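Local coordinates for protein phosphatidylinositol-specific phospholipase C1 (Streptomyces antibioticus, PDB 3H4X) that belongs to the phosphatidylinositol-specific phospholipase C family and folds as a TIM-type alpha/beta barrel, at residues P142-D146 / E212-H216; Y158-T164 / L226-F232; D296-E302 / D323-S329. All blocks are in the same frame, centred on the assembly; numbering follows the deposited sequence.

Contact 1: residues P142-D146 / E212-H216; sequences PAEFD and EYAGH
Asp146 meets Tyr213 and His216 with one carboxylate oxygen each, and the two aromatic side chains come at it from the opposite direction. Tyr213 OH donates to Asp146 OD1 at 2.7 Å, on the syn lone pair of that oxygen; Asp146 OD1 lies in the plane of the phenol ring at its edge, while the carboxylate plane stands almost perpendicular to the ring (88°). His216 NE2 donates to Asp146 OD2, also at 2.7 Å, in a nearly straight bond of 168°. Here the oxygen lies in the imidazole plane, whereas the N-H reaches it from above the carboxylate plane. Both rings leave helix 209-222 with CG anti to the backbone N (chi1 -163° for Tyr213), one turn apart, which brings His216 CD2 over one face of the Tyr213 ring, toward its rim. The contact thus joins two helices of the alpha/beta barrel, 142-153 and 209-222, whose short segments pass with axes 10.7 Å apart. Pro142, in the first turn of its helix, fills the angle between them. Its CB lies over the imidazole face, 3.7 Å from the centroid of the His216 ring, as a CH-pi contact, and packs 3.7 Å from Tyr213 CD1. Beyond it, Pro142 CD reaches Glu212 OE2 at 3.5 Å, with the extended glutamate chain crossing the proline at about a right angle; Pro142, Glu212 and His216 also line a pocket holding an acetyl group. Phe145 touches the tyrosine through CD2, 4.2 Å from Tyr213 CE1, and both residues rest on Leu193 of strand 189-195. The buried carboxylate has a further hydrogen-bonding partner in Thr230.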
# COMPACT_ATOMS: atom_id res chain seq x y z
N PRO A 142 1.06 4.52 -15.63
CA PRO A 142 1.30 3.20 -15.05
C PRO A 142 2.58 2.52 -15.56
O PRO A 142 3.31 1.93 -14.76
CB PRO A 142 0.05 2.41 -15.48
CG PRO A 142 -1.02 3.46 -15.54
CD PRO A 142 -0.34 4.68 -16.08
N ALA A 143 2.85 2.61 -16.85
CA ALA A 143 4.02 1.95 -17.42
C ALA A 143 5.33 2.55 -16.89
O ALA A 143 6.29 1.83 -16.61
CB ALA A 143 3.98 1.99 -18.94
N GLU A 144 5.37 3.87 -16.78
CA GLU A 144 6.56 4.54 -16.28
C GLU A 144 6.75 4.31 -14.78
O GLU A 144 7.87 4.21 -14.29
CB GLU A 144 6.53 6.03 -16.62
CG GLU A 144 6.62 6.33 -18.12
CD GLU A 144 5.28 6.29 -18.83
OE1 GLU A 144 4.23 6.20 -18.16
OE2 GLU A 144 5.27 6.35 -20.08
N PHE A 145 5.64 4.23 -14.06
CA PHE A 145 5.63 3.89 -12.65
C PHE A 145 6.27 2.50 -12.45
O PHE A 145 7.20 2.35 -11.65
CB PHE A 145 4.18 3.93 -12.16
CG PHE A 145 3.99 3.55 -10.72
CD1 PHE A 145 4.11 4.50 -9.71
CD2 PHE A 145 3.63 2.26 -10.38
CE1 PHE A 145 3.90 4.15 -8.39
CE2 PHE A 145 3.42 1.91 -9.07
CZ PHE A 145 3.56 2.85 -8.07
N ASP A 146 5.78 1.51 -13.19
CA ASP A 146 6.34 0.16 -13.12
C ASP A 146 7.84 0.17 -13.45
O ASP A 146 8.64 -0.48 -12.79
CB ASP A 146 5.65 -0.77 -14.11
CG ASP A 146 4.27 -1.21 -13.67
OD1 ASP A 146 3.91 -1.07 -12.48
OD2 ASP A 146 3.55 -1.74 -14.54
N GLU A 212 -7.43 3.19 -14.16
CA GLU A 212 -6.28 3.32 -15.05
C GLU A 212 -5.27 2.21 -14.81
O GLU A 212 -4.79 1.58 -15.76
CB GLU A 212 -5.62 4.69 -14.89
CG GLU A 212 -4.55 4.95 -15.92
CD GLU A 212 -4.10 6.39 -15.96
OE1 GLU A 212 -4.69 7.23 -15.26
OE2 GLU A 212 -3.15 6.68 -16.72
N TYR A 213 -4.93 1.94 -13.55
CA TYR A 213 -3.93 0.92 -13.29
C TYR A 213 -4.47 -0.50 -13.50
O TYR A 213 -3.78 -1.36 -14.04
CB TYR A 213 -3.27 1.09 -11.92
CG TYR A 213 -1.97 0.32 -11.82
CD1 TYR A 213 -0.76 0.88 -12.23
CD2 TYR A 213 -1.97 -0.99 -11.37
CE1 TYR A 213 0.42 0.16 -12.16
CE2 TYR A 213 -0.79 -1.72 -11.30
CZ TYR A 213 0.39 -1.14 -11.69
OH TYR A 213 1.54 -1.89 -11.61
N ALA A 214 -5.71 -0.75 -13.09
CA ALA A 214 -6.32 -2.05 -13.34
C ALA A 214 -6.41 -2.33 -14.84
O ALA A 214 -6.18 -3.45 -15.28
CB ALA A 214 -7.69 -2.14 -12.69
N GLY A 215 -6.75 -1.30 -15.61
CA GLY A 215 -6.80 -1.45 -17.07
C GLY A 215 -5.43 -1.78 -17.64
O GLY A 215 -5.31 -2.57 -18.58
N HIS A 216 -4.40 -1.18 -17.06
CA HIS A 216 -3.02 -1.46 -17.40
C HIS A 216 -2.67 -2.93 -17.15
O HIS A 216 -2.06 -3.58 -18.00
CB HIS A 216 -2.14 -0.49 -16.61
CG HIS A 216 -0.68 -0.83 -16.60
ND1 HIS A 216 0.12 -0.73 -17.71
CD2 HIS A 216 0.13 -1.18 -15.57
CE1 HIS A 216 1.36 -1.05 -17.38
NE2 HIS A 216 1.39 -1.32 -16.09

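Contact 2: residues Y158-T164 / L226-F232; sequences YGPGDLT and LAQSTAF. With EOH (ethanol), chain L.
The start of the short helix 160-164 packs against the loop that leads from helix 209-222 into barrel strand 232-236. Pro160, in the first turn, is wedged into that loop: its CG stands over the centre of the Phe232 ring, 4.1 Å from the centroid, as a CH-pi contact, and the same atom lies 3.0 Å from Ala231 O. Leu163 CD2 crosses to Phe232 CE1 at 3.7 Å. On the other flank Leu226 CD2 touches Thr164 CB at 3.6 Å, while Leu226 CG rests on the bare CA of Gly161. Gly159 is the N-cap residue, and its N-H is taken up by the side chain of Asp162, three residues on, on the anti lone pair of OD2 (176°). Ser229 OG, held between its backbone N and carbonyl carbon (chi1 66°), turns back to donate to Leu226 O, and also borders the proline ring. Two waters join the backbones: one donates to Tyr158 O and Thr230 O, the other accepts from Gly161 N and donates to Ser229 O. No direct polar bond joins the two segments; carbon contacts carry the packing and water the polar links, while Ala231 O, buried by the contact and approached by Pro160 CG, has no hydrogen-bonding partner in the model.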
# COMPACT_ATOMS: atom_id res chain seq x y z
N TYR A 158 7.28 -8.15 -4.99
CA TYR A 158 6.31 -9.19 -5.26
C TYR A 158 5.09 -8.49 -5.83
O TYR A 158 4.41 -7.73 -5.14
CB TYR A 158 5.94 -9.94 -3.98
CG TYR A 158 5.08 -11.17 -4.23
CD1 TYR A 158 5.65 -12.39 -4.55
CD2 TYR A 158 3.70 -11.10 -4.15
CE1 TYR A 158 4.87 -13.52 -4.78
CE2 TYR A 158 2.91 -12.21 -4.37
CZ TYR A 158 3.49 -13.42 -4.69
OH TYR A 158 2.70 -14.52 -4.91
N GLY A 159 4.82 -8.73 -7.11
CA GLY A 159 3.79 -7.99 -7.84
C GLY A 159 2.70 -8.89 -8.40
O GLY A 159 2.71 -10.10 -8.17
N PRO A 160 1.74 -8.30 -9.13
CA PRO A 160 0.62 -9.06 -9.68
C PRO A 160 1.04 -10.24 -10.54
O PRO A 160 0.37 -11.26 -10.53
CB PRO A 160 -0.12 -8.02 -10.52
CG PRO A 160 0.16 -6.74 -9.84
CD PRO A 160 1.58 -6.86 -9.34
N GLY A 161 2.12 -10.10 -11.29
CA GLY A 161 2.61 -11.21 -12.11
C GLY A 161 3.04 -12.39 -11.25
O GLY A 161 2.81 -13.55 -11.59
N ASP A 162 3.65 -12.09 -10.11
CA ASP A 162 4.09 -13.13 -9.19
C ASP A 162 2.90 -13.86 -8.58
O ASP A 162 2.87 -15.09 -8.54
CB ASP A 162 4.98 -12.54 -8.11
CG ASP A 162 6.22 -11.89 -8.68
OD1 ASP A 162 6.98 -12.58 -9.38
OD2 ASP A 162 6.43 -10.68 -8.44
N LEU A 163 1.91 -13.11 -8.11
CA LEU A 163 0.73 -13.71 -7.51
C LEU A 163 -0.07 -14.51 -8.53
O LEU A 163 -0.55 -15.60 -8.25
CB LEU A 163 -0.18 -12.64 -6.89
CG LEU A 163 -1.47 -13.16 -6.25
CD1 LEU A 163 -1.16 -13.96 -4.99
CD2 LEU A 163 -2.39 -12.00 -5.93
N THR A 164 -0.20 -13.96 -9.73
CA THR A 164 -1.09 -14.55 -10.73
C THR A 164 -0.54 -15.84 -11.32
O THR A 164 -1.30 -16.76 -11.63
CB THR A 164 -1.41 -13.53 -11.83
OG1 THR A 164 -2.05 -12.39 -11.25
CG2 THR A 164 -2.32 -14.14 -12.88
N LEU A 226 2.38 -9.52 -17.99
CA LEU A 226 2.01 -9.21 -16.61
C LEU A 226 3.24 -9.18 -15.69
O LEU A 226 3.24 -8.50 -14.67
CB LEU A 226 0.98 -10.21 -16.09
CG LEU A 226 0.32 -9.85 -14.76
CD1 LEU A 226 -0.49 -8.55 -14.87
CD2 LEU A 226 -0.55 -11.00 -14.28
N ALA A 227 4.29 -9.91 -16.07
CA ALA A 227 5.48 -10.01 -15.23
C ALA A 227 6.13 -8.66 -14.93
O ALA A 227 6.83 -8.51 -13.93
CB ALA A 227 6.49 -10.96 -15.85
N GLN A 228 5.92 -7.68 -15.80
CA GLN A 228 6.58 -6.40 -15.62
C GLN A 228 5.80 -5.43 -14.72
O GLN A 228 6.28 -4.33 -14.44
CB GLN A 228 6.89 -5.76 -16.98
CG GLN A 228 5.67 -5.26 -17.71
CD GLN A 228 5.98 -4.92 -19.16
OE1 GLN A 228 6.51 -5.74 -19.91
NE2 GLN A 228 5.64 -3.70 -19.56
N SER A 229 4.61 -5.83 -14.28
CA SER A 229 3.82 -5.01 -13.35
C SER A 229 4.42 -5.02 -11.95
O SER A 229 5.14 -5.96 -11.59
CB SER A 229 2.36 -5.50 -13.30
OG SER A 229 2.27 -6.79 -12.73
N THR A 230 4.12 -3.99 -11.16
CA THR A 230 4.76 -3.86 -9.86
C THR A 230 3.83 -3.61 -8.68
O THR A 230 4.27 -3.66 -7.54
CB THR A 230 5.82 -2.72 -9.85
OG1 THR A 230 5.17 -1.46 -10.03
CG2 THR A 230 6.87 -2.94 -10.94
N ALA A 231 2.55 -3.32 -8.95
CA ALA A 231 1.65 -2.87 -7.89
C ALA A 231 0.26 -3.47 -8.00
O ALA A 231 -0.19 -3.83 -9.09
CB ALA A 231 1.57 -1.35 -7.89
N PHE A 232 -0.42 -3.54 -6.86
CA PHE A 232 -1.80 -3.99 -6.79
C PHE A 232 -2.73 -2.80 -6.62
O PHE A 232 -2.65 -2.09 -5.62
CB PHE A 232 -1.96 -4.93 -5.60
CG PHE A 232 -1.22 -6.22 -5.74
CD1 PHE A 232 -1.84 -7.32 -6.30
CD2 PHE A 232 0.10 -6.34 -5.32
CE1 PHE A 232 -1.17 -8.52 -6.44
CE2 PHE A 232 0.78 -7.53 -5.46
CZ PHE A 232 0.14 -8.63 -6.02
C1 EOH L . 5.11 -3.33 -22.65
C2 EOH L . 5.40 -3.22 -24.14
O EOH L . 5.51 -2.18 -21.94
O HOH W 1 3.39 -5.17 -5.45
O HOH W 2 4.53 -8.72 -11.02

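Contact 3: residues D296-E302 / D323-S329; sequences DGTHPTE and DWYPLPS. With EOH (ethanol), chain R.
Trp324 reaches across to the 296-302 loop with the five-membered part of its indole. From CB, the chi1 of -60° places CG beside the backbone N, anti to the carbonyl carbon, from where the five-membered ring meets the loop. CD1 comes first, 3.2 Å from Gly297 O and 3.4 Å from Pro300 CD. Next along the rim, NE1 donates to Asp296 O at 3.1 Å; this oxygen lies near the indole plane and receives the N-H on a lone pair, at an N-H...O angle of 158°. Pro300 crosses the ring at about a right angle and lays CG over one face, close to NE1. The Trp324 side chain also touches Ala305 and Val309 of helix 302-314.

Next to the indole the backbones are tied by Asp323 N, which donates to Gly297 O, and by a CA-H...O contact from Thr298 CA to Asp323 O. Further on, a type I turn from Trp324 to Leu327 brings Pro326 CG to 3.4 Å from His299 CE1 and Leu327 CD1 to 3.8 Å from Pro300 CG. Pro326 CD approaches the buried Thr298 O, which lacks a polar partner, at 3.3 Å. Thr298 CG2 leans on Tyr325 CE2. At the far end Ser329 OG donates to Glu302 OE2 at 2.8 Å, meeting the carboxylate from above its plane, at the head of the extended glutamate chain.

The contact joins the loops on either side of helix 302-314 and strand 319-322, near the surface of the barrel. Asp296 serves both sides: its carbonyl takes the indole N-H, while OD2 accepts from Thr298 N, closing an Asx turn, and from His299 N, three residues on, making it an Asx motif. Polar bonds thus mark both ends of the contact, at Asp296 and Ser329, with proline and leucine carbons packed between them.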
# COMPACT_ATOMS: atom_id res chain seq x y z
N ASP A 296 -6.71 7.60 20.66
CA ASP A 296 -5.88 8.59 19.97
C ASP A 296 -5.24 8.00 18.72
O ASP A 296 -4.83 6.84 18.70
CB ASP A 296 -4.81 9.16 20.90
CG ASP A 296 -4.27 10.47 20.40
OD1 ASP A 296 -4.95 11.50 20.58
OD2 ASP A 296 -3.16 10.48 19.82
N GLY A 297 -5.16 8.82 17.67
CA GLY A 297 -4.59 8.38 16.40
C GLY A 297 -3.08 8.35 16.39
O GLY A 297 -2.47 7.76 15.50
N THR A 298 -2.46 8.99 17.38
CA THR A 298 -1.01 9.09 17.44
C THR A 298 -0.45 8.52 18.74
O THR A 298 0.45 7.68 18.72
CB THR A 298 -0.55 10.55 17.29
OG1 THR A 298 -1.10 11.10 16.09
CG2 THR A 298 0.97 10.65 17.25
N HIS A 299 -1.00 8.98 19.86
CA HIS A 299 -0.49 8.62 21.18
C HIS A 299 -1.51 7.89 22.07
O HIS A 299 -1.74 8.31 23.20
CB HIS A 299 -0.04 9.88 21.94
CG HIS A 299 1.11 10.60 21.31
ND1 HIS A 299 2.43 10.24 21.54
CD2 HIS A 299 1.15 11.66 20.48
CE1 HIS A 299 3.22 11.06 20.86
NE2 HIS A 299 2.47 11.93 20.21
N PRO A 300 -2.11 6.80 21.57
CA PRO A 300 -2.96 6.05 22.48
C PRO A 300 -2.06 5.26 23.42
O PRO A 300 -0.85 5.26 23.24
CB PRO A 300 -3.68 5.08 21.55
CG PRO A 300 -2.68 4.81 20.48
CD PRO A 300 -1.95 6.13 20.27
N THR A 301 -2.63 4.61 24.43
CA THR A 301 -1.83 3.70 25.24
C THR A 301 -1.56 2.44 24.43
O THR A 301 -2.31 2.10 23.51
CB THR A 301 -2.53 3.33 26.56
OG1 THR A 301 -3.64 2.46 26.29
CG2 THR A 301 -3.02 4.57 27.30
N GLU A 302 -0.47 1.75 24.76
CA GLU A 302 -0.13 0.50 24.10
C GLU A 302 -1.28 -0.49 24.20
O GLU A 302 -1.61 -1.18 23.23
CB GLU A 302 1.14 -0.09 24.71
CG GLU A 302 1.55 -1.42 24.11
CD GLU A 302 2.82 -1.97 24.73
OE1 GLU A 302 3.08 -1.69 25.92
OE2 GLU A 302 3.57 -2.69 24.03
N ASP A 323 -1.64 6.51 13.06
CA ASP A 323 -0.41 7.30 13.13
C ASP A 323 0.44 6.93 14.34
O ASP A 323 1.09 7.80 14.93
CB ASP A 323 -0.74 8.79 13.20
CG ASP A 323 -1.39 9.32 11.94
OD1 ASP A 323 -1.44 8.60 10.93
OD2 ASP A 323 -1.86 10.48 11.96
N TRP A 324 0.47 5.65 14.69
CA TRP A 324 1.07 5.23 15.96
C TRP A 324 2.59 5.08 15.94
O TRP A 324 3.13 4.11 16.46
CB TRP A 324 0.43 3.92 16.44
CG TRP A 324 -1.05 4.02 16.67
CD1 TRP A 324 -1.75 5.12 17.08
CD2 TRP A 324 -2.02 2.97 16.54
NE1 TRP A 324 -3.09 4.83 17.19
CE2 TRP A 324 -3.27 3.51 16.87
CE3 TRP A 324 -1.94 1.63 16.16
CZ2 TRP A 324 -4.45 2.75 16.84
CZ3 TRP A 324 -3.10 0.87 16.13
CH2 TRP A 324 -4.34 1.44 16.47
N TYR A 325 3.28 6.05 15.35
CA TYR A 325 4.74 6.00 15.31
C TYR A 325 5.41 5.95 16.70
O TYR A 325 6.50 5.41 16.83
CB TYR A 325 5.32 7.11 14.43
CG TYR A 325 5.07 8.51 14.95
CD1 TYR A 325 5.97 9.11 15.83
CD2 TYR A 325 3.96 9.24 14.55
CE1 TYR A 325 5.75 10.39 16.31
CE2 TYR A 325 3.74 10.52 15.03
CZ TYR A 325 4.64 11.09 15.90
OH TYR A 325 4.43 12.37 16.38
N PRO A 326 4.75 6.51 17.74
CA PRO A 326 5.36 6.41 19.08
C PRO A 326 5.32 5.00 19.66
O PRO A 326 5.89 4.77 20.73
CB PRO A 326 4.49 7.35 19.92
CG PRO A 326 3.85 8.27 18.96
CD PRO A 326 3.60 7.43 17.73
N LEU A 327 4.66 4.07 18.98
CA LEU A 327 4.47 2.73 19.52
C LEU A 327 5.01 1.63 18.60
O LEU A 327 4.24 0.82 18.08
CB LEU A 327 2.99 2.48 19.80
CG LEU A 327 2.27 3.45 20.74
CD1 LEU A 327 0.77 3.21 20.70
CD2 LEU A 327 2.81 3.33 22.16
N PRO A 328 6.33 1.59 18.40
CA PRO A 328 6.90 0.58 17.49
C PRO A 328 6.56 -0.85 17.90
O PRO A 328 6.46 -1.73 17.04
CB PRO A 328 8.41 0.83 17.58
CG PRO A 328 8.61 1.67 18.81
CD PRO A 328 7.36 2.47 18.97
N SER A 329 6.38 -1.10 19.19
CA SER A 329 6.01 -2.43 19.66
C SER A 329 4.66 -2.84 19.06
O SER A 329 4.47 -3.99 18.66
CB SER A 329 5.94 -2.47 21.19
OG SER A 329 4.80 -1.79 21.67
C1 EOH R . 8.98 8.32 18.03
C2 EOH R . 8.06 8.60 19.22
O EOH R . 8.67 7.10 17.40

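Contacts 1 and 2 adjoin, their centres 11 Å apart on the same side of the chain's centre. Thr230 of contact 2 binds Asp146 of contact 1 (OG1 to OD1, 2.8 Å), and Ala231 N makes a weak hydrogen bond to Tyr213 OH at 3.2 Å, so the 226-232 loop sits against the Asp146-Tyr213 pair. Their segments alternate along the chain. Contact 3 lies on the opposite side of the chain's centre, with its centre 34 Å from that of contact 1 and 33 Å from that of contact 2; nearest atoms are about 20 Å apart in both cases. In contact 1 the side chain of Glu212 lies about 3 Å from a bound acetyl group, probably from the crystallisation liquor.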